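D-methionine-binding lipoprotein MetQ (Escherichia coli, PDB 4YAH) binds methionine as the substrate-binding component of an ATP-driven ABC transporter that carries D-methionine into Escherichia coli. Local coordinates at residues K119-S123 with L124-Q128; T203-A206 with S207-G210; I231-R234 with E235-D239. All coordinates share one frame; numbering follows the deposited sequence.

Interaction 1. Residues K119-S123 with L124-Q128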
loop_
_atom_site.group_PDB
_atom_site.type_symbol
_atom_site.label_atom_id
_atom_site.label_comp_id
_atom_site.label_asym_id
_atom_site.label_seq_id
_atom_site.Cartn_x
_atom_site.Cartn_y
_atom_site.Cartn_z
ATOM N N LYS A 119 11.181 -15.143 7.512
ATOM C CA LYS A 119 11.922 -16.279 6.958
ATOM C C LYS A 119 12.658 -17.036 8.076
ATOM O O LYS A 119 13.420 -17.974 7.807
ATOM C CB LYS A 119 12.879 -15.802 5.860
ATOM C CG LYS A 119 12.130 -15.286 4.640
ATOM C CD LYS A 119 13.047 -14.760 3.530
ATOM C CE LYS A 119 13.694 -15.892 2.777
ATOM N NZ LYS A 119 14.419 -15.344 1.605
ATOM N N LYS A 120 12.407 -16.655 9.328
ATOM C CA LYS A 120 13.053 -17.292 10.491
ATOM C C LYS A 120 12.102 -18.072 11.397
ATOM O O LYS A 120 12.530 -19.044 12.032
ATOM C CB LYS A 120 13.787 -16.250 11.325
ATOM C CG LYS A 120 14.935 -15.619 10.530
ATOM C CD LYS A 120 15.676 -14.571 11.320
ATOM C CE LYS A 120 16.798 -13.965 10.516
ATOM N NZ LYS A 120 16.277 -13.328 9.281
ATOM N N ILE A 121 10.842 -17.648 11.461
ATOM C CA ILE A 121 9.823 -18.266 12.313
ATOM C C ILE A 121 8.520 -18.482 11.546
ATOM O O ILE A 121 8.272 -17.836 10.523
ATOM C CB ILE A 121 9.539 -17.415 13.573
ATOM C CG1 ILE A 121 8.857 -16.076 13.233
ATOM C CG2 ILE A 121 10.822 -17.186 14.341
ATOM C CD1 ILE A 121 8.461 -15.248 14.442
ATOM N N LYS A 122 7.696 -19.398 12.052
ATOM C CA LYS A 122 6.409 -19.713 11.445
ATOM C C LYS A 122 5.258 -19.258 12.335
ATOM O O LYS A 122 4.113 -19.240 11.910
ATOM C CB LYS A 122 6.290 -21.213 11.179
ATOM C CG LYS A 122 6.860 -21.675 9.834
ATOM C CD LYS A 122 7.997 -22.676 9.990
ATOM C CE LYS A 122 7.591 -23.920 10.781
ATOM N NZ LYS A 122 8.619 -25.005 10.710
ATOM N N SER A 123 5.575 -18.913 13.577
ATOM C CA SER A 123 4.554 -18.567 14.559
ATOM C C SER A 123 5.117 -17.626 15.602
ATOM O O SER A 123 6.330 -17.633 15.866
ATOM C CB SER A 123 4.027 -19.840 15.235
ATOM O OG SER A 123 3.669 -19.592 16.575
ATOM N N LEU A 124 4.245 -16.853 16.238
ATOM C CA LEU A 124 4.687 -15.946 17.285
ATOM C C LEU A 124 5.187 -16.724 18.499
ATOM O O LEU A 124 5.906 -16.172 19.324
ATOM C CB LEU A 124 3.571 -14.984 17.688
ATOM C CG LEU A 124 3.170 -14.008 16.568
ATOM C CD1 LEU A 124 2.095 -13.042 17.043
ATOM C CD2 LEU A 124 4.386 -13.246 16.008
ATOM N N ASP A 125 4.837 -18.006 18.584
ATOM C CA ASP A 125 5.376 -18.877 19.645
ATOM C C ASP A 125 6.894 -18.920 19.609
ATOM O O ASP A 125 7.541 -19.191 20.624
ATOM C CB ASP A 125 4.866 -20.309 19.505
ATOM C CG ASP A 125 3.406 -20.461 19.875
ATOM O OD1 ASP A 125 2.824 -19.518 20.452
ATOM O OD2 ASP A 125 2.845 -21.542 19.588
ATOM N N GLU A 126 7.457 -18.702 18.418
ATOM C CA GLU A 126 8.902 -18.799 18.209
ATOM C C GLU A 126 9.633 -17.466 18.298
ATOM O O GLU A 126 10.852 -17.416 18.137
ATOM C CB GLU A 126 9.217 -19.383 16.837
ATOM C CG GLU A 126 8.615 -20.720 16.486
ATOM C CD GLU A 126 8.790 -21.004 14.987
ATOM O OE1 GLU A 126 9.946 -21.127 14.524
ATOM O OE2 GLU A 126 7.783 -21.069 14.257
ATOM N N LEU A 127 8.905 -16.379 18.508
ATOM C CA LEU A 127 9.527 -15.063 18.506
ATOM C C LEU A 127 10.337 -14.841 19.786
ATOM O O LEU A 127 9.783 -14.697 20.876
ATOM C CB LEU A 127 8.464 -13.974 18.336
ATOM C CG LEU A 127 8.956 -12.549 18.113
ATOM C CD1 LEU A 127 9.759 -12.443 16.810
ATOM C CD2 LEU A 127 7.783 -11.605 18.077
ATOM N N GLN A 128 11.655 -14.793 19.639
ATOM C CA GLN A 128 12.541 -14.602 20.776
ATOM C C GLN A 128 12.530 -13.189 21.308
ATOM O O GLN A 128 12.338 -12.207 20.563
ATOM C CB GLN A 128 13.976 -14.963 20.403
ATOM C CG GLN A 128 14.135 -16.332 19.843
ATOM C CD GLN A 128 15.583 -16.654 19.645
ATOM O OE1 GLN A 128 16.346 -16.711 20.607
ATOM N NE2 GLN A 128 15.981 -16.835 18.403
#
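Carboxylate oxygen OE2 of Glu126 receives the backbone N-H of Lys122 at 2.8 Å, the donor standing above the carboxylate plane, some 46° out of it. This bond bridges a tight reversal in the loop between strands 115-117 and 132-136, part of the five-stranded lobe of a two-lobed periplasmic binding protein. The bend is built around an ST turn: OG of Ser123 accepts the N-H of Asp125 at 2.8 Å, doing for the backbone what a carbonyl does in a beta turn. A short hydroxyl-bearing side chain suits this place because its oxygen lies only one carbon beyond CA. The carbonyl of the same serine also accepts Glu126 N at 3.0 Å, which opens the 3-10 turn 124-126. Ser123 thus grips the start of that turn through both its side chain and its main chain.

Glutamate has the length needed to fold back over the preceding residues. Its CG lies beside its own backbone N (chi1 -55°), and the chain then runs out extended to carry the carboxylate to Lys122. Near the root of this chain, CB meets CG2 of Ile121 at 3.7 Å, the two side chains sliding past each other in opposite directions, so the polar bond has an apolar flank. The ammonium of Lys122, 5.4 Å from Glu126 OE2, makes no salt bridge but would probably favour the ionised carboxylate. Deeper in, Leu127 is buried and also packs on Leu154 and Leu177; its CD1 receives the far methyl of Ile121, CD1, at 3.9 Å.

Interaction 2. Residues T203-A206 with S207-G210; sequences TTYA and SQIG
Ser207 reaches back to two successive carbonyls: its N donates to Thr203 O at 2.9 Å, a helical i to i+4 bond, and its OG donates to Thr204 O at 3.0 Å. OG can do so because it sits between its own backbone N and carbonyl carbon (chi1 72°), turned back along the helix. One step on, the bonds tighten to i+3 spacing, with Gln208 N on Tyr205 O and Ile209 N on Ala206 O. The helix then ends in a Schellman motif, with Gly210 as the C-prime residue: it takes the positive phi that glycine tolerates easily and its N bonds to Ser207 O at 3.1 Å, while Leu211 N returns to Ala206 O.

The side chains of Gln208 and Tyr205 run side by side, amide and ring planes 86° apart, with NE2 3.5 Å from Tyr205 CD2. Asn67 and the carbonyl of Val39 hold that NE2 from beyond the helix. Thr204 lays its CG2 methyl over the centre of the Tyr205 ring, 3.9 Å above it, while its OG1 is hydrogen-bonded with Glu42 OE1, Tyr69 OH and the nitrogen of the bound methionine. Threonine's branches thus divide the work: the methyl meets the aromatic ring, while the hydroxyl joins a polar cluster where Glu42 would probably favour the ligand's positively charged amine.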
loop_
_atom_site.group_PDB
_atom_site.type_symbol
_atom_site.label_atom_id
_atom_site.label_comp_id
_atom_site.label_asym_id
_atom_site.label_seq_id
_atom_site.Cartn_x
_atom_site.Cartn_y
_atom_site.Cartn_z
ATOM N N THR A 203 1.639 -5.255 0.871
ATOM C CA THR A 203 1.471 -6.272 -0.146
ATOM C C THR A 203 2.072 -5.853 -1.485
ATOM O O THR A 203 2.497 -6.719 -2.241
ATOM C CB THR A 203 -0.001 -6.619 -0.284
ATOM O OG1 THR A 203 -0.488 -6.995 1.007
ATOM C CG2 THR A 203 -0.209 -7.770 -1.243
ATOM N N THR A 204 2.139 -4.538 -1.734
ATOM C CA THR A 204 2.869 -3.953 -2.879
ATOM C C THR A 204 4.230 -4.618 -3.086
ATOM O O THR A 204 4.574 -5.078 -4.170
ATOM C CB THR A 204 3.154 -2.452 -2.670
ATOM O OG1 THR A 204 1.959 -1.760 -2.285
ATOM C CG2 THR A 204 3.720 -1.828 -3.934
ATOM N N TYR A 205 4.998 -4.634 -2.004
ATOM C CA TYR A 205 6.375 -5.109 -2.027
ATOM C C TYR A 205 6.493 -6.587 -1.660
ATOM O O TYR A 205 7.342 -7.272 -2.221
ATOM C CB TYR A 205 7.224 -4.210 -1.120
ATOM C CG TYR A 205 7.171 -2.751 -1.565
ATOM C CD1 TYR A 205 6.494 -1.797 -0.818
ATOM C CD2 TYR A 205 7.798 -2.348 -2.741
ATOM C CE1 TYR A 205 6.425 -0.471 -1.238
ATOM C CE2 TYR A 205 7.737 -1.017 -3.175
ATOM C CZ TYR A 205 7.051 -0.091 -2.408
ATOM O OH TYR A 205 6.992 1.234 -2.813
ATOM N N ALA A 206 5.635 -7.094 -0.772
ATOM C CA ALA A 206 5.598 -8.537 -0.489
ATOM C C ALA A 206 5.375 -9.337 -1.767
ATOM O O ALA A 206 5.980 -10.392 -1.986
ATOM C CB ALA A 206 4.510 -8.847 0.513
ATOM N N SER A 207 4.527 -8.811 -2.642
ATOM C CA SER A 207 4.195 -9.514 -3.874
ATOM C C SER A 207 5.391 -9.572 -4.842
ATOM O O SER A 207 5.442 -10.434 -5.708
ATOM C CB SER A 207 3.006 -8.848 -4.566
ATOM O OG SER A 207 3.399 -7.615 -5.128
ATOM N N GLN A 208 6.342 -8.656 -4.698
ATOM C CA GLN A 208 7.526 -8.657 -5.556
ATOM C C GLN A 208 8.392 -9.895 -5.344
ATOM O O GLN A 208 9.085 -10.316 -6.266
ATOM C CB GLN A 208 8.360 -7.404 -5.322
ATOM C CG GLN A 208 7.648 -6.115 -5.748
ATOM C CD GLN A 208 8.494 -4.886 -5.513
ATOM O OE1 GLN A 208 9.556 -4.959 -4.901
ATOM N NE2 GLN A 208 8.015 -3.741 -5.978
ATOM N N ILE A 209 8.367 -10.466 -4.140
ATOM C CA ILE A 209 9.089 -11.711 -3.888
ATOM C C ILE A 209 8.134 -12.888 -3.654
ATOM O O ILE A 209 8.489 -13.891 -3.023
ATOM C CB ILE A 209 10.055 -11.555 -2.706
ATOM C CG1 ILE A 209 9.325 -11.060 -1.472
ATOM C CG2 ILE A 209 11.154 -10.575 -3.097
ATOM C CD1 ILE A 209 10.109 -11.282 -0.178
ATOM N N GLY A 210 6.926 -12.763 -4.195
ATOM C CA GLY A 210 6.020 -13.894 -4.300
ATOM C C GLY A 210 5.306 -14.271 -3.016
ATOM O O GLY A 210 4.830 -15.399 -2.871
#

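Interaction 3. Residues I231-R234 with E235-D239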
loop_
_atom_site.group_PDB
_atom_site.type_symbol
_atom_site.label_atom_id
_atom_site.label_comp_id
_atom_site.label_asym_id
_atom_site.label_seq_id
_atom_site.Cartn_x
_atom_site.Cartn_y
_atom_site.Cartn_z
ATOM N N ILE A 231 -7.059 6.210 -6.660
ATOM C CA ILE A 231 -6.542 6.901 -7.840
ATOM C C ILE A 231 -6.578 8.362 -7.451
ATOM O O ILE A 231 -7.602 8.849 -6.928
ATOM C CB ILE A 231 -7.378 6.629 -9.088
ATOM C CG1 ILE A 231 -7.308 5.141 -9.426
ATOM C CG2 ILE A 231 -6.857 7.448 -10.291
ATOM C CD1 ILE A 231 -8.423 4.640 -10.315
ATOM N N VAL A 232 -5.443 9.031 -7.636
ATOM C CA VAL A 232 -5.237 10.393 -7.189
ATOM C C VAL A 232 -4.750 11.272 -8.332
ATOM O O VAL A 232 -3.919 10.845 -9.140
ATOM C CB VAL A 232 -4.229 10.420 -6.048
ATOM C CG1 VAL A 232 -3.865 11.818 -5.662
ATOM C CG2 VAL A 232 -4.812 9.706 -4.850
ATOM N N THR A 233 -5.272 12.499 -8.377
ATOM C CA THR A 233 -4.859 13.501 -9.362
ATOM C C THR A 233 -4.530 14.797 -8.655
ATOM O O THR A 233 -4.658 14.898 -7.440
ATOM C CB THR A 233 -5.952 13.802 -10.402
ATOM O OG1 THR A 233 -7.046 14.476 -9.762
ATOM C CG2 THR A 233 -6.444 12.535 -11.066
ATOM N N ARG A 234 -4.153 15.814 -9.428
ATOM C CA ARG A 234 -4.071 17.158 -8.881
ATOM C C ARG A 234 -5.486 17.721 -8.782
ATOM O O ARG A 234 -6.407 17.241 -9.434
ATOM C CB ARG A 234 -3.205 18.068 -9.753
ATOM C CG ARG A 234 -1.740 17.651 -9.860
ATOM C CD ARG A 234 -0.989 18.610 -10.771
ATOM N NE ARG A 234 -1.618 18.642 -12.085
ATOM C CZ ARG A 234 -1.414 17.744 -13.045
ATOM N NH1 ARG A 234 -0.568 16.730 -12.862
ATOM N NH2 ARG A 234 -2.064 17.860 -14.195
ATOM N N GLU A 235 -5.654 18.726 -7.939
ATOM C CA GLU A 235 -6.911 19.460 -7.880
ATOM C C GLU A 235 -7.290 19.962 -9.269
ATOM O O GLU A 235 -8.466 19.904 -9.656
ATOM C CB GLU A 235 -6.790 20.617 -6.891
ATOM C CG GLU A 235 -7.975 21.590 -6.868
ATOM C CD GLU A 235 -9.266 20.961 -6.370
ATOM O OE1 GLU A 235 -9.195 20.004 -5.562
ATOM O OE2 GLU A 235 -10.352 21.427 -6.784
ATOM N N ASP A 236 -6.306 20.437 -10.028
ATOM C CA ASP A 236 -6.616 21.100 -11.297
ATOM C C ASP A 236 -7.113 20.145 -12.386
ATOM O O ASP A 236 -7.766 20.597 -13.318
ATOM C CB ASP A 236 -5.402 21.902 -11.823
ATOM C CG ASP A 236 -4.171 21.034 -12.106
ATOM O OD1 ASP A 236 -4.137 20.334 -13.139
ATOM O OD2 ASP A 236 -3.224 21.087 -11.304
ATOM N N ASN A 237 -6.819 18.843 -12.305
ATOM C CA ASN A 237 -7.267 17.932 -13.364
ATOM C C ASN A 237 -8.169 16.808 -12.867
ATOM O O ASN A 237 -8.409 15.836 -13.584
ATOM C CB ASN A 237 -6.056 17.366 -14.121
ATOM C CG ASN A 237 -5.263 16.381 -13.310
ATOM O OD1 ASN A 237 -5.057 16.566 -12.107
ATOM N ND2 ASN A 237 -4.820 15.326 -13.960
ATOM N N LYS A 238 -8.733 16.973 -11.671
ATOM C CA LYS A 238 -9.562 15.937 -11.071
ATOM C C LYS A 238 -10.790 15.579 -11.895
ATOM O O LYS A 238 -11.296 14.454 -11.796
ATOM C CB LYS A 238 -9.999 16.373 -9.672
ATOM C CG LYS A 238 -11.031 17.498 -9.670
ATOM C CD LYS A 238 -11.362 17.972 -8.275
ATOM C CE LYS A 238 -12.453 19.036 -8.342
ATOM N NZ LYS A 238 -12.702 19.651 -7.026
ATOM N N ASP A 239 -11.277 16.537 -12.692
ATOM C CA ASP A 239 -12.478 16.347 -13.498
ATOM C C ASP A 239 -12.191 16.127 -14.981
ATOM O O ASP A 239 -13.109 16.116 -15.789
ATOM C CB ASP A 239 -13.400 17.558 -13.342
ATOM C CG ASP A 239 -13.988 17.651 -11.955
ATOM O OD1 ASP A 239 -14.421 16.598 -11.441
ATOM O OD2 ASP A 239 -13.993 18.756 -11.373
#
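The guanidinium of Arg234 has the amide of Asn237 stacked on one face and the carboxylate of Asp236 at its edge. The two stacked planes differ by only 11°, with Asn237 OD1 3.7 Å above the guanidinium, offset toward its rim. At the edge, NE forms a salt bridge to Asp236 OD2 at 3.0 Å, the oxygen almost exactly in the guanidinium plane and met on its syn side; OD1 adds weak bonds to NE and NH2. A bend at chi3 (-58°) turns the guanidinium toward the aspartate.

Here strand 229-234 of the six-stranded sheet ends and the chain turns toward helix 241-250. Residues 234-237 have the shape of a type I beta turn, closed by a weak bond from Asn237 N to Arg234 O at 3.3 Å. Asn237 OD1 reaches back to Arg234 N, also weakly, while its ND2 holds the carbonyl of Asp82, just ahead of strand 83-88. NH1 of Arg234 donates to Leu76 O. A leucine in place of Arg234 would probably leave the Asp236 carboxylate without its charge partner and the Leu76 carbonyl without this donor. Near the end of the strand, Thr233 OG1 donates to Arg234 O at 2.9 Å and rests against Lys238 CA.

The three local contacts follow one another along the chain without touching. Residues 203-210 lie nearest the middle of the protein, their centre about 10 Å from that of the chain, and alone among the three reach the methionine pocket, through Thr204. Interaction 1 is a surface bend of the five-stranded lobe, its centre about 20 Å from that of interaction 2, though their nearest atoms come within about 6 Å. Interaction 3 belongs to the other lobe, at the far end of strand 229-234, whose first residue, Asn229, also lines the pocket. Interactions 1 and 3 lie on opposite sides of the chain's centre, their own centres about 44 Å apart.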